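Local coordinates for protein rubber oxygenase (Streptomyces sp., PDB 5O1L) that cleaves the poly(cis-1,4-isoprene) chains of rubber oxidatively, using a non-covalently bound heme b to add oxygen across their double bonds, at residues Asp50-Trp55 with Ser223-Met228; Pro61-Val66 with Gly95-Phe100; Glu148-Tyr153 with His296-Glu301; Ala200-Leu205 with Lys219-Gln224. All blocks are in the same frame, centred on the assembly; numbering follows the deposited sequence.

Contact 1: residues Asp50-Trp55 with Ser223-Met228; sequences DPEYVW and SQADIM. With HEM (protoporphyrin IX containing Fe), chain C.
Two backbone hydrogen bonds join Pro51 and Val54 to the first turn of helix 224-244. Gln224 N donates to Val54 O at 2.9 Å, nearly straight at 173°. Ala225 N reaches Pro51 O at 3.2 Å, from above the carbonyl plane. These N-H groups belong to a helix start, where no earlier turn can accept them. Ser223 is the N-cap: its OG accepts from Asp226 N at 3.1 Å, and Asp226 OD2 accepts from Ser223 N, a capping box. Water 1 accepts from Ser223 OG and donates to Glu52 O and OE1. An alanine at Ser223 would probably leave Asp226 N without its cap and water 1 without its Ser223 partner. The Glu52 chain bends at chi2, and its OE2 lies 3.6 Å from Ala225 CB. Arg147 forms salt bridges to both Glu52 and Asp226. Trp55 CD1 lies 3.5 Å from Ser223 CA, and its NE1 is hydrogen-bonded to Ile220 O. The loop before helix 59-68 packs on the start of helix 224-244, whose Asp226 and Ile227 line the heme pocket.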
# COMPACT_ATOMS: atom_id res chain seq x y z
N ASP A 50 13.35 6.82 17.65
CA ASP A 50 12.41 7.49 16.77
C ASP A 50 12.53 7.03 15.29
O ASP A 50 13.57 7.23 14.64
CB ASP A 50 12.72 8.98 16.84
CG ASP A 50 11.75 9.85 16.07
OD1 ASP A 50 10.83 9.39 15.40
OD2 ASP A 50 12.03 11.10 16.11
N PRO A 51 11.45 6.44 14.76
CA PRO A 51 11.52 5.90 13.41
C PRO A 51 11.56 6.94 12.30
O PRO A 51 11.79 6.57 11.14
CB PRO A 51 10.28 5.04 13.32
CG PRO A 51 9.30 5.68 14.24
CD PRO A 51 10.14 6.21 15.36
N GLU A 52 11.42 8.22 12.65
CA GLU A 52 11.71 9.30 11.68
C GLU A 52 13.16 9.30 11.25
O GLU A 52 13.47 9.87 10.20
CB GLU A 52 11.29 10.67 12.26
CG GLU A 52 9.80 10.77 12.38
CD GLU A 52 9.09 11.14 11.11
OE1 GLU A 52 9.79 11.61 10.15
OE2 GLU A 52 7.84 11.06 11.08
N TYR A 53 14.04 8.70 12.05
CA TYR A 53 15.47 8.70 11.78
C TYR A 53 16.07 7.35 11.65
O TYR A 53 17.23 7.10 11.95
CB TYR A 53 16.20 9.57 12.83
CG TYR A 53 15.71 11.01 12.86
CD1 TYR A 53 16.21 11.94 11.95
CD2 TYR A 53 14.76 11.43 13.76
CE1 TYR A 53 15.85 13.28 12.01
CE2 TYR A 53 14.38 12.76 13.84
CZ TYR A 53 14.90 13.67 12.95
OH TYR A 53 14.51 15.00 13.00
N VAL A 54 15.23 6.43 11.17
CA VAL A 54 15.62 5.06 10.88
C VAL A 54 15.17 4.76 9.46
O VAL A 54 14.04 5.06 9.08
CB VAL A 54 15.02 4.06 11.89
CG1 VAL A 54 15.44 2.64 11.59
CG2 VAL A 54 15.35 4.43 13.36
N TRP A 55 16.05 4.17 8.67
CA TRP A 55 15.76 3.82 7.27
C TRP A 55 15.89 2.32 7.15
O TRP A 55 15.20 1.62 7.86
CB TRP A 55 16.60 4.69 6.35
CG TRP A 55 16.20 6.15 6.43
CD1 TRP A 55 15.26 6.78 5.69
CD2 TRP A 55 16.73 7.14 7.30
NE1 TRP A 55 15.14 8.09 6.05
CE2 TRP A 55 16.04 8.34 7.03
CE3 TRP A 55 17.74 7.13 8.30
CZ2 TRP A 55 16.32 9.53 7.72
CZ3 TRP A 55 18.00 8.33 8.97
CH2 TRP A 55 17.30 9.48 8.67
N SER A 223 11.63 6.95 5.35
CA SER A 223 11.97 6.47 6.70
C SER A 223 10.99 5.37 7.13
O SER A 223 9.95 5.18 6.50
CB SER A 223 11.90 7.61 7.72
OG SER A 223 10.57 8.03 7.90
N GLN A 224 11.35 4.64 8.17
CA GLN A 224 10.46 3.63 8.80
C GLN A 224 9.12 4.27 9.11
O GLN A 224 8.06 3.65 8.93
CB GLN A 224 11.08 3.11 10.09
CG GLN A 224 12.36 2.29 9.91
CD GLN A 224 12.10 0.86 9.59
OE1 GLN A 224 12.81 0.26 8.74
NE2 GLN A 224 11.08 0.32 10.16
N ALA A 225 9.16 5.48 9.69
CA ALA A 225 7.92 6.19 10.03
C ALA A 225 7.08 6.44 8.77
O ALA A 225 5.85 6.24 8.78
CB ALA A 225 8.24 7.52 10.75
N ASP A 226 7.73 6.86 7.70
CA ASP A 226 7.04 7.09 6.46
C ASP A 226 6.34 5.79 5.91
O ASP A 226 5.17 5.82 5.48
CB ASP A 226 8.00 7.62 5.37
CG ASP A 226 8.61 8.98 5.67
OD1 ASP A 226 7.92 9.79 6.30
OD2 ASP A 226 9.69 9.24 5.06
N ILE A 227 7.05 4.69 6.02
CA ILE A 227 6.51 3.41 5.56
C ILE A 227 5.24 3.10 6.37
O ILE A 227 4.21 2.68 5.80
CB ILE A 227 7.52 2.28 5.58
CG1 ILE A 227 8.71 2.60 4.67
CG2 ILE A 227 6.86 0.93 5.22
CD1 ILE A 227 9.82 1.61 4.80
N MET A 228 5.32 3.30 7.68
CA MET A 228 4.15 3.02 8.54
C MET A 228 2.96 3.94 8.29
O MET A 228 1.83 3.53 8.35
CB MET A 228 4.55 2.94 10.00
CG MET A 228 5.29 1.68 10.29
SD MET A 228 4.47 0.12 9.81
CE MET A 228 2.96 0.32 10.59
CHA HEM C . 8.58 1.71 -5.17
CHB HEM C . 5.51 -0.53 -2.32
CHC HEM C . 6.08 2.88 0.99
CHD HEM C . 8.30 5.55 -2.28
C1A HEM C . 7.74 0.82 -4.61
C2A HEM C . 7.39 -0.41 -5.28
C3A HEM C . 6.49 -1.03 -4.49
C4A HEM C . 6.31 -0.26 -3.35
CMA HEM C . 5.83 -2.34 -4.84
CAA HEM C . 7.90 -0.94 -6.64
CBA HEM C . 7.08 -0.31 -7.78
CGA HEM C . 7.25 -1.11 -9.02
O1A HEM C . 8.32 -0.89 -9.60
O2A HEM C . 6.35 -1.97 -9.36
C1B HEM C . 5.43 0.19 -1.14
C2B HEM C . 4.62 -0.23 -0.04
C3B HEM C . 4.77 0.67 0.91
C4B HEM C . 5.65 1.71 0.41
CMB HEM C . 3.78 -1.48 0.05
CAB HEM C . 4.31 0.80 2.28
CBB HEM C . 3.49 -0.12 3.00
C1C HEM C . 6.75 3.93 0.39
C2C HEM C . 6.87 5.23 1.02
C3C HEM C . 7.52 5.96 0.08
C4C HEM C . 7.69 5.11 -1.09
CMC HEM C . 6.47 5.60 2.42
CAC HEM C . 7.91 7.37 0.15
CBC HEM C . 7.90 8.25 1.23
C1D HEM C . 8.55 4.73 -3.35
C2D HEM C . 9.33 5.15 -4.54
C3D HEM C . 9.41 4.10 -5.35
C4D HEM C . 8.73 3.00 -4.66
CMD HEM C . 9.79 6.54 -4.73
CAD HEM C . 10.09 4.04 -6.74
CBD HEM C . 9.06 4.51 -7.76
CGD HEM C . 9.73 4.55 -9.14
O1D HEM C . 9.25 3.79 -10.02
O2D HEM C . 10.71 5.28 -9.43
NA HEM C . 7.09 0.89 -3.41
NB HEM C . 5.98 1.36 -0.81
NC HEM C . 7.21 3.86 -0.90
ND HEM C . 8.28 3.41 -3.44
FE HEM C . 7.18 2.38 -2.13
O HOH W 1 11.37 10.46 8.50
O HOH W 2 6.80 9.95 8.95

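Contact 2: residues Pro61-Val66 with Gly95-Phe100; sequences PVLAAV and GDLREF
Val62 reaches from helix 59-68 to the face of helix 95-104. The bond to CB points toward the partner helix, and each methyl finds a neighbour there. CG1 stands anti to the backbone N (chi1 174°) and comes nearest, 3.8 Å from Leu97 CA. The same methyl lies 3.9 Å from Leu97 CD1, and the two side chains cross at about a right angle. CG1 also approaches the backbone O of Asp96. The other branch, CG2, meets Phe100 CB at 4.3 Å. This is a packing of two helices. The axes of the two segments approach to 9.6 Å at 149°, roughly antiparallel, and no hydrogen bond crosses between them. Further along, Val66 CG2 meets Leu97 CB at 4.2 Å. Leu63 CD2 lies 4.3 Å from Leu97 CD1. Leu97 therefore touches three residues of the facing helix. Asp96 borders this apolar patch, with OD2 4.0 Å from Ala65 CB. Its carboxylate is held by a salt bridge to Arg69, outside both segments. OD1 also takes a weak bond from the N of Leu97. Helix 187-204 packs against the pair, with Ala199 touching Leu63 and Met196 touching Leu97.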
# COMPACT_ATOMS: atom_id res chain seq x y z
N PRO A 61 23.18 0.32 2.53
CA PRO A 61 24.58 0.31 2.04
C PRO A 61 24.80 -0.66 0.89
O PRO A 61 25.64 -0.38 0.02
CB PRO A 61 25.38 -0.10 3.27
CG PRO A 61 24.40 -0.61 4.28
CD PRO A 61 23.07 -0.04 3.97
N VAL A 62 24.07 -1.76 0.88
CA VAL A 62 24.17 -2.72 -0.21
C VAL A 62 23.74 -2.12 -1.52
O VAL A 62 24.44 -2.23 -2.57
CB VAL A 62 23.47 -4.04 0.11
CG1 VAL A 62 23.50 -4.95 -1.12
CG2 VAL A 62 24.14 -4.70 1.35
N LEU A 63 22.56 -1.51 -1.55
CA LEU A 63 22.08 -0.91 -2.76
C LEU A 63 22.89 0.26 -3.25
O LEU A 63 23.06 0.44 -4.45
CB LEU A 63 20.57 -0.59 -2.68
CG LEU A 63 19.66 -1.72 -3.14
CD1 LEU A 63 19.81 -2.08 -4.61
CD2 LEU A 63 19.84 -2.94 -2.27
N ALA A 64 23.45 1.03 -2.31
CA ALA A 64 24.29 2.15 -2.66
C ALA A 64 25.52 1.57 -3.39
O ALA A 64 25.89 2.13 -4.43
CB ALA A 64 24.72 2.90 -1.41
N ALA A 65 26.08 0.48 -2.90
CA ALA A 65 27.29 -0.15 -3.51
C ALA A 65 26.96 -0.73 -4.87
O ALA A 65 27.70 -0.47 -5.85
CB ALA A 65 27.87 -1.19 -2.62
N VAL A 66 25.83 -1.42 -4.99
CA VAL A 66 25.39 -1.95 -6.27
C VAL A 66 25.22 -0.85 -7.32
O VAL A 66 25.74 -0.97 -8.45
CB VAL A 66 24.11 -2.81 -6.09
CG1 VAL A 66 23.49 -3.18 -7.43
CG2 VAL A 66 24.46 -4.04 -5.23
N GLY A 95 28.12 -10.62 -4.51
CA GLY A 95 28.07 -11.34 -3.23
C GLY A 95 27.36 -10.63 -2.10
O GLY A 95 26.68 -11.29 -1.35
N ASP A 96 27.59 -9.34 -1.97
CA ASP A 96 26.94 -8.56 -0.90
C ASP A 96 25.43 -8.53 -1.10
O ASP A 96 24.68 -8.69 -0.12
CB ASP A 96 27.51 -7.13 -0.75
CG ASP A 96 27.60 -6.31 -2.08
OD1 ASP A 96 27.23 -6.74 -3.24
OD2 ASP A 96 28.06 -5.12 -1.94
N LEU A 97 24.98 -8.39 -2.34
CA LEU A 97 23.55 -8.42 -2.61
C LEU A 97 23.01 -9.81 -2.42
O LEU A 97 21.91 -10.01 -1.85
CB LEU A 97 23.30 -7.92 -4.03
CG LEU A 97 21.83 -7.84 -4.42
CD1 LEU A 97 21.10 -6.83 -3.56
CD2 LEU A 97 21.67 -7.46 -5.87
N ARG A 98 23.69 -10.85 -2.86
CA ARG A 98 23.22 -12.21 -2.61
C ARG A 98 23.01 -12.47 -1.11
O ARG A 98 21.93 -12.96 -0.71
CB ARG A 98 24.18 -13.26 -3.16
CG ARG A 98 23.65 -14.67 -2.92
CD ARG A 98 24.50 -15.81 -3.49
NE ARG A 98 25.92 -15.62 -3.36
CZ ARG A 98 26.69 -15.69 -2.26
NH1 ARG A 98 26.19 -15.94 -1.04
NH2 ARG A 98 28.00 -15.51 -2.41
N GLU A 99 23.97 -12.08 -0.31
CA GLU A 99 23.88 -12.29 1.13
C GLU A 99 22.68 -11.52 1.70
O GLU A 99 21.93 -12.09 2.49
CB GLU A 99 25.18 -11.84 1.80
CG GLU A 99 25.27 -11.87 3.30
CD GLU A 99 26.70 -11.57 3.75
OE1 GLU A 99 27.07 -10.38 3.86
OE2 GLU A 99 27.46 -12.54 3.91
N PHE A 100 22.53 -10.27 1.27
CA PHE A 100 21.36 -9.46 1.70
C PHE A 100 20.10 -10.18 1.35
O PHE A 100 19.16 -10.28 2.21
CB PHE A 100 21.39 -8.06 1.12
CG PHE A 100 20.08 -7.34 1.29
CD1 PHE A 100 19.77 -6.82 2.55
CD2 PHE A 100 19.11 -7.30 0.26
CE1 PHE A 100 18.55 -6.25 2.74
CE2 PHE A 100 17.86 -6.75 0.52
CZ PHE A 100 17.63 -6.21 1.75

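Contact 3: residues Glu148-Tyr153 with His296-Glu301; sequences ESRAVY and HTPEGE. With HEM (protoporphyrin IX containing Fe), chain C; IMD (imidazole), chain D; IMD (imidazole), chain E.
Glu299 meets both Arg150 and Tyr153, which stand about one turn apart on helix 146-154. Its carboxylate is turned 86° from the guanidinium plane of Arg150, so the two groups do not pair flat. The bonds of the salt bridge are all weak. Arg150 NE lies 3.2 Å from Glu299 OE1 and 3.4 Å from Glu299 OE2. NH2 adds a third weak bond to OE1. The bend at chi2 (88°) puts Glu299 CD near Arg150 while CG rests over a face of the Tyr153 ring. This is a CH-pi contact, 4.0 Å from CG to the ring centroid and 24° off the normal. Glu299 OE2 is also hydrogen-bonded to Tyr154 OH. The motif on the other side is an N-capped helix start: Thr297 OG1 accepts from Gly300 N at 2.8 Å. The methyl CG2 of Thr297 lies over one face of the Arg150 guanidinium, 3.5 Å from NH2. Ser149 OG packs 3.7 Å from Gly300 CA. On the heme side of the same helix, Glu148 OE2 accepts from two imidazoles, probably from the crystallisation liquor. One of them binds the heme iron through its N3.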
# COMPACT_ATOMS: atom_id res chain seq x y z
N GLU A 148 5.01 10.73 0.33
CA GLU A 148 4.87 9.70 -0.65
C GLU A 148 4.68 10.37 -2.01
O GLU A 148 5.30 9.93 -2.98
CB GLU A 148 3.69 8.79 -0.25
CG GLU A 148 3.55 7.56 -1.14
CD GLU A 148 2.37 6.69 -0.82
OE1 GLU A 148 1.85 6.76 0.28
OE2 GLU A 148 1.97 5.98 -1.78
N SER A 149 3.80 11.39 -2.08
CA SER A 149 3.56 12.07 -3.36
C SER A 149 4.84 12.68 -3.91
O SER A 149 5.12 12.51 -5.11
CB SER A 149 2.54 13.17 -3.23
OG SER A 149 1.25 12.61 -2.93
N ARG A 150 5.63 13.35 -3.06
CA ARG A 150 6.87 13.96 -3.54
C ARG A 150 7.89 12.95 -3.98
O ARG A 150 8.51 13.12 -5.02
CB ARG A 150 7.49 14.93 -2.53
CG ARG A 150 6.66 16.18 -2.38
CD ARG A 150 7.34 17.23 -1.53
NE ARG A 150 6.54 18.43 -1.69
CZ ARG A 150 5.78 18.99 -0.77
NH1 ARG A 150 5.72 18.49 0.48
NH2 ARG A 150 5.10 20.11 -1.13
N ALA A 151 8.04 11.86 -3.23
CA ALA A 151 8.98 10.84 -3.65
C ALA A 151 8.61 10.24 -5.00
O ALA A 151 9.48 10.02 -5.83
CB ALA A 151 9.12 9.74 -2.56
N VAL A 152 7.34 9.91 -5.19
CA VAL A 152 6.94 9.28 -6.41
C VAL A 152 7.08 10.29 -7.56
O VAL A 152 7.55 9.94 -8.64
CB VAL A 152 5.51 8.74 -6.28
CG1 VAL A 152 4.97 8.26 -7.61
CG2 VAL A 152 5.49 7.56 -5.28
N TYR A 153 6.68 11.52 -7.30
CA TYR A 153 6.69 12.56 -8.35
C TYR A 153 8.10 12.81 -8.82
O TYR A 153 8.32 12.97 -10.02
CB TYR A 153 6.09 13.84 -7.83
CG TYR A 153 5.94 14.96 -8.87
CD1 TYR A 153 4.78 15.13 -9.58
CD2 TYR A 153 6.97 15.85 -9.04
CE1 TYR A 153 4.67 16.14 -10.52
CE2 TYR A 153 6.88 16.87 -9.99
CZ TYR A 153 5.76 16.99 -10.70
OH TYR A 153 5.73 18.02 -11.62
N HIS A 296 -2.87 18.81 0.79
CA HIS A 296 -2.68 19.04 -0.59
C HIS A 296 -1.26 19.51 -0.87
O HIS A 296 -0.72 20.31 -0.10
CB HIS A 296 -3.67 20.12 -1.04
CG HIS A 296 -3.57 20.45 -2.48
ND1 HIS A 296 -2.67 21.39 -2.96
CD2 HIS A 296 -4.20 19.93 -3.57
CE1 HIS A 296 -2.79 21.47 -4.27
NE2 HIS A 296 -3.73 20.62 -4.66
N THR A 297 -0.67 19.04 -1.96
CA THR A 297 0.60 19.53 -2.41
C THR A 297 0.50 19.72 -3.92
O THR A 297 -0.30 19.06 -4.57
CB THR A 297 1.77 18.54 -2.13
OG1 THR A 297 1.48 17.26 -2.74
CG2 THR A 297 2.02 18.41 -0.67
N PRO A 298 1.39 20.55 -4.51
CA PRO A 298 1.44 20.63 -5.97
C PRO A 298 1.76 19.33 -6.66
O PRO A 298 1.17 19.00 -7.68
CB PRO A 298 2.59 21.65 -6.22
CG PRO A 298 2.71 22.43 -4.96
CD PRO A 298 2.30 21.52 -3.85
N GLU A 299 2.65 18.54 -6.06
CA GLU A 299 3.03 17.24 -6.62
C GLU A 299 1.88 16.26 -6.55
O GLU A 299 1.56 15.55 -7.52
CB GLU A 299 4.25 16.69 -5.91
CG GLU A 299 5.51 17.58 -6.07
CD GLU A 299 5.67 18.70 -5.02
OE1 GLU A 299 4.72 19.00 -4.26
OE2 GLU A 299 6.76 19.34 -4.95
N GLY A 300 1.25 16.22 -5.38
CA GLY A 300 0.09 15.32 -5.20
C GLY A 300 -1.01 15.68 -6.15
O GLY A 300 -1.62 14.80 -6.72
N GLU A 301 -1.26 16.99 -6.36
CA GLU A 301 -2.27 17.46 -7.31
C GLU A 301 -2.04 16.91 -8.70
O GLU A 301 -3.01 16.49 -9.38
CB GLU A 301 -2.22 18.98 -7.41
CG GLU A 301 -3.28 19.61 -8.30
CD GLU A 301 -3.10 21.11 -8.36
OE1 GLU A 301 -3.47 21.75 -7.34
OE2 GLU A 301 -2.57 21.62 -9.39
CHA HEM C . 8.58 1.71 -5.17
CHB HEM C . 5.51 -0.53 -2.32
CHC HEM C . 6.08 2.88 0.99
CHD HEM C . 8.30 5.55 -2.28
C1A HEM C . 7.74 0.82 -4.61
C2A HEM C . 7.39 -0.41 -5.28
C3A HEM C . 6.49 -1.03 -4.49
C4A HEM C . 6.31 -0.26 -3.35
CMA HEM C . 5.83 -2.34 -4.84
CAA HEM C . 7.90 -0.94 -6.64
CBA HEM C . 7.08 -0.31 -7.78
CGA HEM C . 7.25 -1.11 -9.02
O1A HEM C . 8.32 -0.89 -9.60
O2A HEM C . 6.35 -1.97 -9.36
C1B HEM C . 5.43 0.19 -1.14
C2B HEM C . 4.62 -0.23 -0.04
C3B HEM C . 4.77 0.67 0.91
C4B HEM C . 5.65 1.71 0.41
CMB HEM C . 3.78 -1.48 0.05
CAB HEM C . 4.31 0.80 2.28
CBB HEM C . 3.49 -0.12 3.00
C1C HEM C . 6.75 3.93 0.39
C2C HEM C . 6.87 5.23 1.02
C3C HEM C . 7.52 5.96 0.08
C4C HEM C . 7.69 5.11 -1.09
CMC HEM C . 6.47 5.60 2.42
CAC HEM C . 7.91 7.37 0.15
CBC HEM C . 7.90 8.25 1.23
C1D HEM C . 8.55 4.73 -3.35
C2D HEM C . 9.33 5.15 -4.54
C3D HEM C . 9.41 4.10 -5.35
C4D HEM C . 8.73 3.00 -4.66
CMD HEM C . 9.79 6.54 -4.73
CAD HEM C . 10.09 4.04 -6.74
CBD HEM C . 9.06 4.51 -7.76
CGD HEM C . 9.73 4.55 -9.14
O1D HEM C . 9.25 3.79 -10.02
O2D HEM C . 10.71 5.28 -9.43
NA HEM C . 7.09 0.89 -3.41
NB HEM C . 5.98 1.36 -0.81
NC HEM C . 7.21 3.86 -0.90
ND HEM C . 8.28 3.41 -3.44
FE HEM C . 7.18 2.38 -2.13
N1 IMD D . 3.83 4.54 -3.27
C2 IMD D . 4.63 3.97 -2.35
N3 IMD D . 5.49 3.25 -3.02
C4 IMD D . 5.29 3.38 -4.36
C5 IMD D . 4.21 4.20 -4.50
N1 IMD E . -0.01 4.48 -1.40
C2 IMD E . -0.74 3.75 -2.28
N3 IMD E . -1.89 3.41 -1.69
C4 IMD E . -1.87 3.94 -0.44
C5 IMD E . -0.68 4.62 -0.25

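Contact 4: residues Ala200-Leu205 with Lys219-Gln224; sequences AVRHLL and KIPISQ. With HEM (protoporphyrin IX containing Fe), chain C.
Ile222 O is gripped by two nitrogens of Arg202. NE and NH2 each donate to it at 2.9 Å, side-on, with the oxygen near the guanidinium plane. NH2 lies in the carbonyl plane, while NE comes from 42° above it. The two bonds would hold the guanidinium against turning. NH1 has its own partner, a salt bridge to Asp60. The chain of Arg202 runs extended from CG to NE (chi2 -166°, chi3 -169°) past the loop. Its CG lies 3.3 Å from Pro221 O, and its CB lies 3.8 Å from Ile220 CG2. An alanine at Arg202 would probably leave Ile222 O without both of these donors, Asp60 without this charge partner and the loop less firmly held. Pro221 packs CG against Leu205 CB. Val201 and Ile222 belong to the heme pocket. Ile222 CD1 meets Val201 CG1 at 3.8 Å, the side chains crossing at about a right angle. Both residues touch the heme, Ile222 CG1 lying 3.7 Å from its CAC. His198, the inferred axial ligand, precedes Val201 by about one turn. The loop runs from helix 209-214 to helix 224-244 and packs on helix 187-204, with Trp211 of helix 209-214 against Leu205 and Pro221.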
# COMPACT_ATOMS: atom_id res chain seq x y z
N ALA A 200 17.40 1.75 -3.04
CA ALA A 200 17.95 2.48 -4.17
C ALA A 200 17.47 3.92 -4.18
O ALA A 200 18.28 4.82 -4.37
CB ALA A 200 17.55 1.82 -5.47
N VAL A 201 16.18 4.13 -3.97
CA VAL A 201 15.61 5.47 -3.89
C VAL A 201 16.26 6.33 -2.85
O VAL A 201 16.43 7.54 -3.04
CB VAL A 201 14.08 5.40 -3.73
CG1 VAL A 201 13.45 6.77 -3.47
CG2 VAL A 201 13.49 4.78 -5.01
N ARG A 202 16.61 5.74 -1.72
CA ARG A 202 17.24 6.49 -0.62
C ARG A 202 18.62 6.99 -1.05
O ARG A 202 19.08 8.02 -0.58
CB ARG A 202 17.34 5.64 0.62
CG ARG A 202 16.00 5.31 1.24
CD ARG A 202 16.17 4.77 2.64
NE ARG A 202 14.90 4.21 3.10
CZ ARG A 202 14.58 2.94 2.96
NH1 ARG A 202 15.40 1.99 2.48
NH2 ARG A 202 13.30 2.58 3.26
N HIS A 203 19.28 6.24 -1.92
CA HIS A 203 20.56 6.70 -2.47
C HIS A 203 20.36 7.74 -3.58
O HIS A 203 21.14 8.71 -3.70
CB HIS A 203 21.31 5.49 -2.96
CG HIS A 203 22.72 5.77 -3.39
ND1 HIS A 203 23.17 5.53 -4.67
CD2 HIS A 203 23.78 6.26 -2.70
CE1 HIS A 203 24.44 5.88 -4.76
NE2 HIS A 203 24.83 6.36 -3.60
N LEU A 204 19.31 7.63 -4.37
CA LEU A 204 19.08 8.45 -5.56
C LEU A 204 18.41 9.77 -5.29
O LEU A 204 18.87 10.81 -5.79
CB LEU A 204 18.27 7.68 -6.62
CG LEU A 204 19.08 6.49 -7.11
CD1 LEU A 204 18.22 5.57 -7.94
CD2 LEU A 204 20.28 6.95 -7.94
N LEU A 205 17.29 9.79 -4.55
CA LEU A 205 16.50 11.00 -4.43
C LEU A 205 17.28 12.17 -3.81
O LEU A 205 17.00 13.30 -4.22
CB LEU A 205 15.17 10.78 -3.68
CG LEU A 205 13.98 10.42 -4.52
CD1 LEU A 205 12.73 10.16 -3.64
CD2 LEU A 205 13.60 11.41 -5.62
N LYS A 219 16.49 14.40 5.26
CA LYS A 219 17.71 14.21 4.49
C LYS A 219 17.67 13.00 3.58
O LYS A 219 18.30 13.02 2.48
CB LYS A 219 18.93 14.13 5.41
CG LYS A 219 19.24 15.47 6.12
CD LYS A 219 19.93 16.45 5.16
CE LYS A 219 20.33 17.77 5.77
NZ LYS A 219 19.10 18.58 6.12
N ILE A 220 16.92 11.96 3.97
CA ILE A 220 16.88 10.71 3.23
C ILE A 220 15.40 10.31 3.19
O ILE A 220 14.74 10.39 4.24
CB ILE A 220 17.64 9.62 4.00
CG1 ILE A 220 19.08 10.10 4.34
CG2 ILE A 220 17.56 8.25 3.31
CD1 ILE A 220 19.89 9.11 5.11
N PRO A 221 14.88 9.93 2.04
CA PRO A 221 13.45 9.65 1.97
C PRO A 221 13.14 8.23 2.52
O PRO A 221 14.01 7.40 2.75
CB PRO A 221 13.18 9.64 0.48
CG PRO A 221 14.45 9.09 -0.07
CD PRO A 221 15.55 9.73 0.74
N ILE A 222 11.85 8.00 2.67
CA ILE A 222 11.30 6.69 2.98
C ILE A 222 11.84 6.18 4.31
O ILE A 222 12.44 5.09 4.43
CB ILE A 222 11.48 5.62 1.86
CG1 ILE A 222 11.39 6.18 0.44
CG2 ILE A 222 10.43 4.52 2.06
CD1 ILE A 222 11.62 5.16 -0.62
N SER A 223 11.63 6.95 5.35
CA SER A 223 11.97 6.47 6.70
C SER A 223 10.99 5.37 7.13
O SER A 223 9.95 5.18 6.50
CB SER A 223 11.90 7.61 7.72
OG SER A 223 10.57 8.03 7.90
N GLN A 224 11.35 4.64 8.17
CA GLN A 224 10.46 3.63 8.80
C GLN A 224 9.12 4.27 9.11
O GLN A 224 8.06 3.65 8.93
CB GLN A 224 11.08 3.11 10.09
CG GLN A 224 12.36 2.29 9.91
CD GLN A 224 12.10 0.86 9.59
OE1 GLN A 224 12.81 0.26 8.74
NE2 GLN A 224 11.08 0.32 10.16
CHA HEM C . 8.58 1.71 -5.17
CHB HEM C . 5.51 -0.53 -2.32
CHC HEM C . 6.08 2.88 0.99
CHD HEM C . 8.30 5.55 -2.28
C1A HEM C . 7.74 0.82 -4.61
C2A HEM C . 7.39 -0.41 -5.28
C3A HEM C . 6.49 -1.03 -4.49
C4A HEM C . 6.31 -0.26 -3.35
CMA HEM C . 5.83 -2.34 -4.84
CAA HEM C . 7.90 -0.94 -6.64
CBA HEM C . 7.08 -0.31 -7.78
CGA HEM C . 7.25 -1.11 -9.02
O1A HEM C . 8.32 -0.89 -9.60
O2A HEM C . 6.35 -1.97 -9.36
C1B HEM C . 5.43 0.19 -1.14
C2B HEM C . 4.62 -0.23 -0.04
C3B HEM C . 4.77 0.67 0.91
C4B HEM C . 5.65 1.71 0.41
CMB HEM C . 3.78 -1.48 0.05
CAB HEM C . 4.31 0.80 2.28
CBB HEM C . 3.49 -0.12 3.00
C1C HEM C . 6.75 3.93 0.39
C2C HEM C . 6.87 5.23 1.02
C3C HEM C . 7.52 5.96 0.08
C4C HEM C . 7.69 5.11 -1.09
CMC HEM C . 6.47 5.60 2.42
CAC HEM C . 7.91 7.37 0.15
CBC HEM C . 7.90 8.25 1.23
C1D HEM C . 8.55 4.73 -3.35
C2D HEM C . 9.33 5.15 -4.54
C3D HEM C . 9.41 4.10 -5.35
C4D HEM C . 8.73 3.00 -4.66
CMD HEM C . 9.79 6.54 -4.73
CAD HEM C . 10.09 4.04 -6.74
CBD HEM C . 9.06 4.51 -7.76
CGD HEM C . 9.73 4.55 -9.14
O1D HEM C . 9.25 3.79 -10.02
O2D HEM C . 10.71 5.28 -9.43
NA HEM C . 7.09 0.89 -3.41
NB HEM C . 5.98 1.36 -0.81
NC HEM C . 7.21 3.86 -0.90
ND HEM C . 8.28 3.41 -3.44
FE HEM C . 7.18 2.38 -2.13

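Contacts 1 and 4 meet on the same piece of chain and share Ser223 and Gln224. Their centres are about 11 Å apart. Trp55 NE1 of contact 1 lies 3.0 Å from Ile220 O of contact 4, and the Trp55 side chain also touches Arg202. Contacts 1, 3 and 4 all reach the heme. Contact 3 adds the imidazole side of the iron, and its Ala151 CB packs 3.8 Å from Leu205 CD1 of contact 4. Contact 2 is more remote: its Leu63 side chain is about 12 Å from the heme and about 8 Å from the side chain of His198. It joins contact 4 through Ala64 CB, 3.7 Å from His203 CD2. Contacts 2 and 3 are farthest apart, about 30 Å between centres.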